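Local coordinates for cytochrome P450 (Novosphingobium aromaticivorans, PDB 3OFT), which is CYP101C1, a haem protein of the cytochrome P450 family, and holds a protoporphyrin IX group with its iron in a largely helical fold, at residues 138-141 with 142-146; 28-31 with 32-35. All blocks are in the same frame, centred on the assembly; numbering follows the deposited sequence.

Interaction 1 of 2, residues 138-141 with 142-146; sequences SDFA and EILPL
Phe140 meets Ile143 and Leu144 in a local turn contact, at the joint where helix 136-141 gives way to helix 144-152. The carbonyl oxygen of Phe140 joins the two helices at this point by accepting two backbone N-H groups. Leu144 N reaches Phe140 O at 2.9 Å, nearly in line with the C=O bond. Ile143 N reaches the same Phe140 O at 3.0 Å from above the carbonyl plane, so the two donors occupy clearly different directions. Proline suits the next place: Pro145 has no N-H to offer Ala141 O, and its CD instead sits against that Ala141 O at 2.9 Å. Beside the bonds, with CG anti to the backbone N in both (chi1 -166° in Phe140, -173° in Leu144), the two side chains run alongside each other, Phe140 CE2 3.9 Å from Leu144 CD2. Large apolar groups fit here because the Phe140 ring also meets Phe136, Phe358 and, edge-to-face, Trp362. On another side Ile143 lays CG1 3.5 Å from Ser138 O, a branched side chain spread over the last turn. The chemistry implies a joint in which the carbonyl oxygen of the buried Phe140 accepts two N-H groups, while its ring lies among other aromatic rings and Leu144 packs beside it and on Val120 of helix 107-128.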
loop_
_atom_site.group_PDB
_atom_site.type_symbol
_atom_site.label_atom_id
_atom_site.label_comp_id
_atom_site.label_asym_id
_atom_site.label_seq_id
_atom_site.Cartn_x
_atom_site.Cartn_y
_atom_site.Cartn_z
ATOM N N SER A 138 4.371 -10.088 -12.691
ATOM C CA SER A 138 3.142 -10.510 -13.335
ATOM C C SER A 138 2.726 -11.932 -12.929
ATOM O O SER A 138 1.541 -12.230 -12.918
ATOM C CB SER A 138 3.206 -10.339 -14.868
ATOM O OG SER A 138 4.321 -11.015 -15.366
ATOM N N ASP A 139 3.685 -12.801 -12.576
ATOM C CA ASP A 139 3.372 -14.215 -12.238
ATOM C C ASP A 139 3.049 -14.437 -10.761
ATOM O O ASP A 139 2.412 -15.440 -10.404
ATOM C CB ASP A 139 4.544 -15.162 -12.610
ATOM C CG ASP A 139 4.910 -15.109 -14.088
ATOM O OD1 ASP A 139 4.021 -14.785 -14.893
ATOM O OD2 ASP A 139 6.077 -15.381 -14.447
ATOM N N PHE A 140 3.516 -13.544 -9.888
ATOM C CA PHE A 140 3.298 -13.768 -8.462
ATOM C C PHE A 140 2.732 -12.528 -7.775
ATOM O O PHE A 140 1.676 -12.613 -7.159
ATOM C CB PHE A 140 4.591 -14.241 -7.754
ATOM C CG PHE A 140 4.350 -14.802 -6.370
ATOM C CD1 PHE A 140 4.241 -16.171 -6.172
ATOM C CD2 PHE A 140 4.194 -13.935 -5.260
ATOM C CE1 PHE A 140 4.023 -16.695 -4.874
ATOM C CE2 PHE A 140 3.979 -14.434 -3.981
ATOM C CZ PHE A 140 3.865 -15.793 -3.772
ATOM N N ALA A 141 3.460 -11.411 -7.822
ATOM C CA ALA A 141 3.120 -10.260 -6.969
ATOM C C ALA A 141 1.731 -9.737 -7.250
ATOM O O ALA A 141 1.020 -9.375 -6.326
ATOM C CB ALA A 141 4.179 -9.092 -7.132
ATOM N N GLU A 142 1.368 -9.663 -8.531
ATOM C CA GLU A 142 0.062 -9.142 -8.923
ATOM C C GLU A 142 -1.042 -10.197 -8.870
ATOM O O GLU A 142 -2.170 -9.876 -9.201
ATOM C CB GLU A 142 0.098 -8.468 -10.318
ATOM C CG GLU A 142 0.625 -7.019 -10.218
ATOM C CD GLU A 142 1.080 -6.339 -11.534
ATOM O OE1 GLU A 142 1.496 -5.159 -11.414
ATOM O OE2 GLU A 142 1.060 -6.944 -12.635
ATOM N N ILE A 143 -0.712 -11.433 -8.498
ATOM C CA ILE A 143 -1.685 -12.512 -8.465
ATOM C C ILE A 143 -2.063 -12.782 -7.007
ATOM O O ILE A 143 -3.237 -12.956 -6.669
ATOM C CB ILE A 143 -1.100 -13.797 -9.118
ATOM C CG1 ILE A 143 -0.732 -13.554 -10.587
ATOM C CG2 ILE A 143 -2.034 -15.028 -8.966
ATOM C CD1 ILE A 143 -1.932 -13.215 -11.475
ATOM N N LEU A 144 -1.053 -12.813 -6.141
ATOM C CA LEU A 144 -1.290 -13.194 -4.752
ATOM C C LEU A 144 -2.361 -12.364 -4.009
ATOM O O LEU A 144 -3.202 -12.955 -3.316
ATOM C CB LEU A 144 0.012 -13.225 -3.958
ATOM C CG LEU A 144 -0.145 -13.788 -2.527
ATOM C CD1 LEU A 144 -0.299 -15.305 -2.550
ATOM C CD2 LEU A 144 1.035 -13.401 -1.653
ATOM N N PRO A 145 -2.321 -11.015 -4.105
ATOM C CA PRO A 145 -3.272 -10.235 -3.293
ATOM C C PRO A 145 -4.731 -10.506 -3.655
ATOM O O PRO A 145 -5.573 -10.538 -2.767
ATOM C CB PRO A 145 -2.898 -8.773 -3.611
ATOM C CG PRO A 145 -1.421 -8.854 -4.019
ATOM C CD PRO A 145 -1.381 -10.127 -4.822
ATOM N N LEU A 146 -5.030 -10.703 -4.937
ATOM C CA LEU A 146 -6.407 -11.052 -5.305
ATOM C C LEU A 146 -6.783 -12.430 -4.791
ATOM O O LEU A 146 -7.878 -12.572 -4.263
ATOM C CB LEU A 146 -6.664 -10.948 -6.811
ATOM C CG LEU A 146 -8.144 -11.224 -7.178
ATOM C CD1 LEU A 146 -9.110 -10.141 -6.610
ATOM C CD2 LEU A 146 -8.328 -11.348 -8.704
#

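Interaction 2 of 2, residues 28-31 with 32-35; sequences AAWK and TLLD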
loop_
_atom_site.group_PDB
_atom_site.type_symbol
_atom_site.label_atom_id
_atom_site.label_comp_id
_atom_site.label_asym_id
_atom_site.label_seq_id
_atom_site.Cartn_x
_atom_site.Cartn_y
_atom_site.Cartn_z
ATOM N N ALA A 28 15.790 6.036 -4.848
ATOM C CA ALA A 28 16.741 7.083 -5.190
ATOM C C ALA A 28 15.997 8.294 -5.834
ATOM O O ALA A 28 16.338 9.453 -5.561
ATOM C CB ALA A 28 17.796 6.527 -6.148
ATOM N N ALA A 29 15.016 8.027 -6.696
ATOM C CA ALA A 29 14.263 9.120 -7.380
ATOM C C ALA A 29 13.598 10.110 -6.402
ATOM O O ALA A 29 13.660 11.324 -6.599
ATOM C CB ALA A 29 13.243 8.559 -8.376
ATOM N N TRP A 30 12.949 9.584 -5.366
ATOM C CA TRP A 30 12.341 10.391 -4.315
ATOM C C TRP A 30 13.360 11.051 -3.406
ATOM O O TRP A 30 13.207 12.218 -3.024
ATOM C CB TRP A 30 11.403 9.498 -3.499
ATOM C CG TRP A 30 10.058 9.478 -4.122
ATOM C CD1 TRP A 30 9.514 8.504 -4.947
ATOM C CD2 TRP A 30 9.100 10.523 -4.036
ATOM N NE1 TRP A 30 8.245 8.903 -5.353
ATOM C CE2 TRP A 30 7.969 10.131 -4.802
ATOM C CE3 TRP A 30 9.080 11.764 -3.371
ATOM C CZ2 TRP A 30 6.803 10.933 -4.894
ATOM C CZ3 TRP A 30 7.938 12.566 -3.489
ATOM C CH2 TRP A 30 6.820 12.144 -4.233
ATOM N N LYS A 31 14.414 10.313 -3.076
ATOM C CA LYS A 31 15.444 10.849 -2.189
ATOM C C LYS A 31 16.223 12.056 -2.730
ATOM O O LYS A 31 16.857 12.763 -1.943
ATOM C CB LYS A 31 16.418 9.744 -1.722
ATOM C CG LYS A 31 15.792 8.885 -0.609
ATOM C CD LYS A 31 16.737 7.804 -0.088
ATOM C CE LYS A 31 17.852 8.401 0.771
ATOM N NZ LYS A 31 18.277 7.466 1.889
ATOM N N THR A 32 16.155 12.303 -4.036
ATOM C CA THR A 32 16.723 13.536 -4.607
ATOM C C THR A 32 16.171 14.771 -3.886
ATOM O O THR A 32 16.879 15.794 -3.758
ATOM C CB THR A 32 16.425 13.700 -6.093
ATOM O OG1 THR A 32 14.999 13.758 -6.292
ATOM C CG2 THR A 32 16.995 12.545 -6.877
ATOM N N LEU A 33 14.934 14.672 -3.386
ATOM C CA LEU A 33 14.306 15.805 -2.713
ATOM C C LEU A 33 14.908 16.138 -1.347
ATOM O O LEU A 33 14.693 17.223 -0.835
ATOM C CB LEU A 33 12.774 15.611 -2.564
ATOM C CG LEU A 33 11.910 15.668 -3.829
ATOM C CD1 LEU A 33 10.430 15.465 -3.431
ATOM C CD2 LEU A 33 12.084 17.017 -4.537
ATOM N N LEU A 34 15.611 15.191 -0.729
ATOM C CA LEU A 34 16.268 15.466 0.542
ATOM C C LEU A 34 17.394 16.519 0.423
ATOM O O LEU A 34 17.834 17.112 1.454
ATOM C CB LEU A 34 16.854 14.169 1.087
ATOM C CG LEU A 34 16.020 13.319 2.059
ATOM C CD1 LEU A 34 14.600 13.684 2.308
ATOM C CD2 LEU A 34 16.301 11.760 1.997
ATOM N N ASP A 35 17.842 16.750 -0.805
ATOM C CA ASP A 35 18.863 17.786 -1.084
ATOM C C ASP A 35 18.320 19.218 -1.172
ATOM O O ASP A 35 19.094 20.181 -1.356
ATOM C CB ASP A 35 19.636 17.467 -2.366
ATOM C CG ASP A 35 20.336 16.116 -2.315
ATOM O OD1 ASP A 35 20.675 15.585 -3.401
ATOM O OD2 ASP A 35 20.517 15.572 -1.200
HETATM O O HOH W 1 19.356 12.340 -0.919
#
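Thr32 OG1 donates to Ala29 O over 2.8 Å, the shortest direct hydrogen bond between helical residues 28-31 and the 3-10 turn 32-35. The donor lies 30° from the carbonyl plane, and a chi1 of 61° tucks the hydroxyl between the backbone N and the carbonyl carbon, turned back toward the helix. Threonine suits this place because its hydroxyl can take up a carbonyl at the helix's end, while its methyl CG2 rests 3.4 Å from Ala28 O. The backbone bond from Thr32 N to that same Ala28 O is weak. Beyond it the pattern tightens to three-residue steps: Leu33 N to Trp30 O at 3.0 Å, then Leu34 N to Lys31 O, also 3.0 Å. Lys31 O takes in addition a water's hydrogen, and that water makes a second, weak bond to Asp35 OD2, an acid at home on the exposed side. Among the apolar groups, Leu33 runs alongside the Trp30 indole, its CD1 3.8 Å from Trp30 CZ3. Leu34 instead crosses the aliphatic part of Lys31, with CD2 3.9 Å from both Lys31 CG and Lys31 CE. The bent lysine chain thus lends its methylenes to leucine while its NZ forms a salt bridge with Glu322 OE1 and a hydrogen bond to Leu313 O. Trp30 and Leu33 face inward: both touch Leu310 of helix 309-312 and Ile50 of strand 48-51, and Trp30 also reaches Tyr305 and Pro307 of strand 303-307.

In the fold
Interaction 2 comes first along the chain and closes before interaction 1 opens; their centres lie 29 Å apart, their nearest atoms about 17 Å apart, and they do not touch. Residues 28-35 pack against the mixed sheet through strands 48-51 and 303-307, whereas residues 138-146 belong to the helical part, beside helices 107-128 and 221-252. Both mark places where a helix ends: one runs on into a second helix, the other into a 3-10 turn leading to strand 39-42. The haem lies about 8 Å from the side chain of Pro145 and about 13 Å from that of Trp30; the two helix ends lie in different parts of the fold, interaction 1 the nearer to the haem.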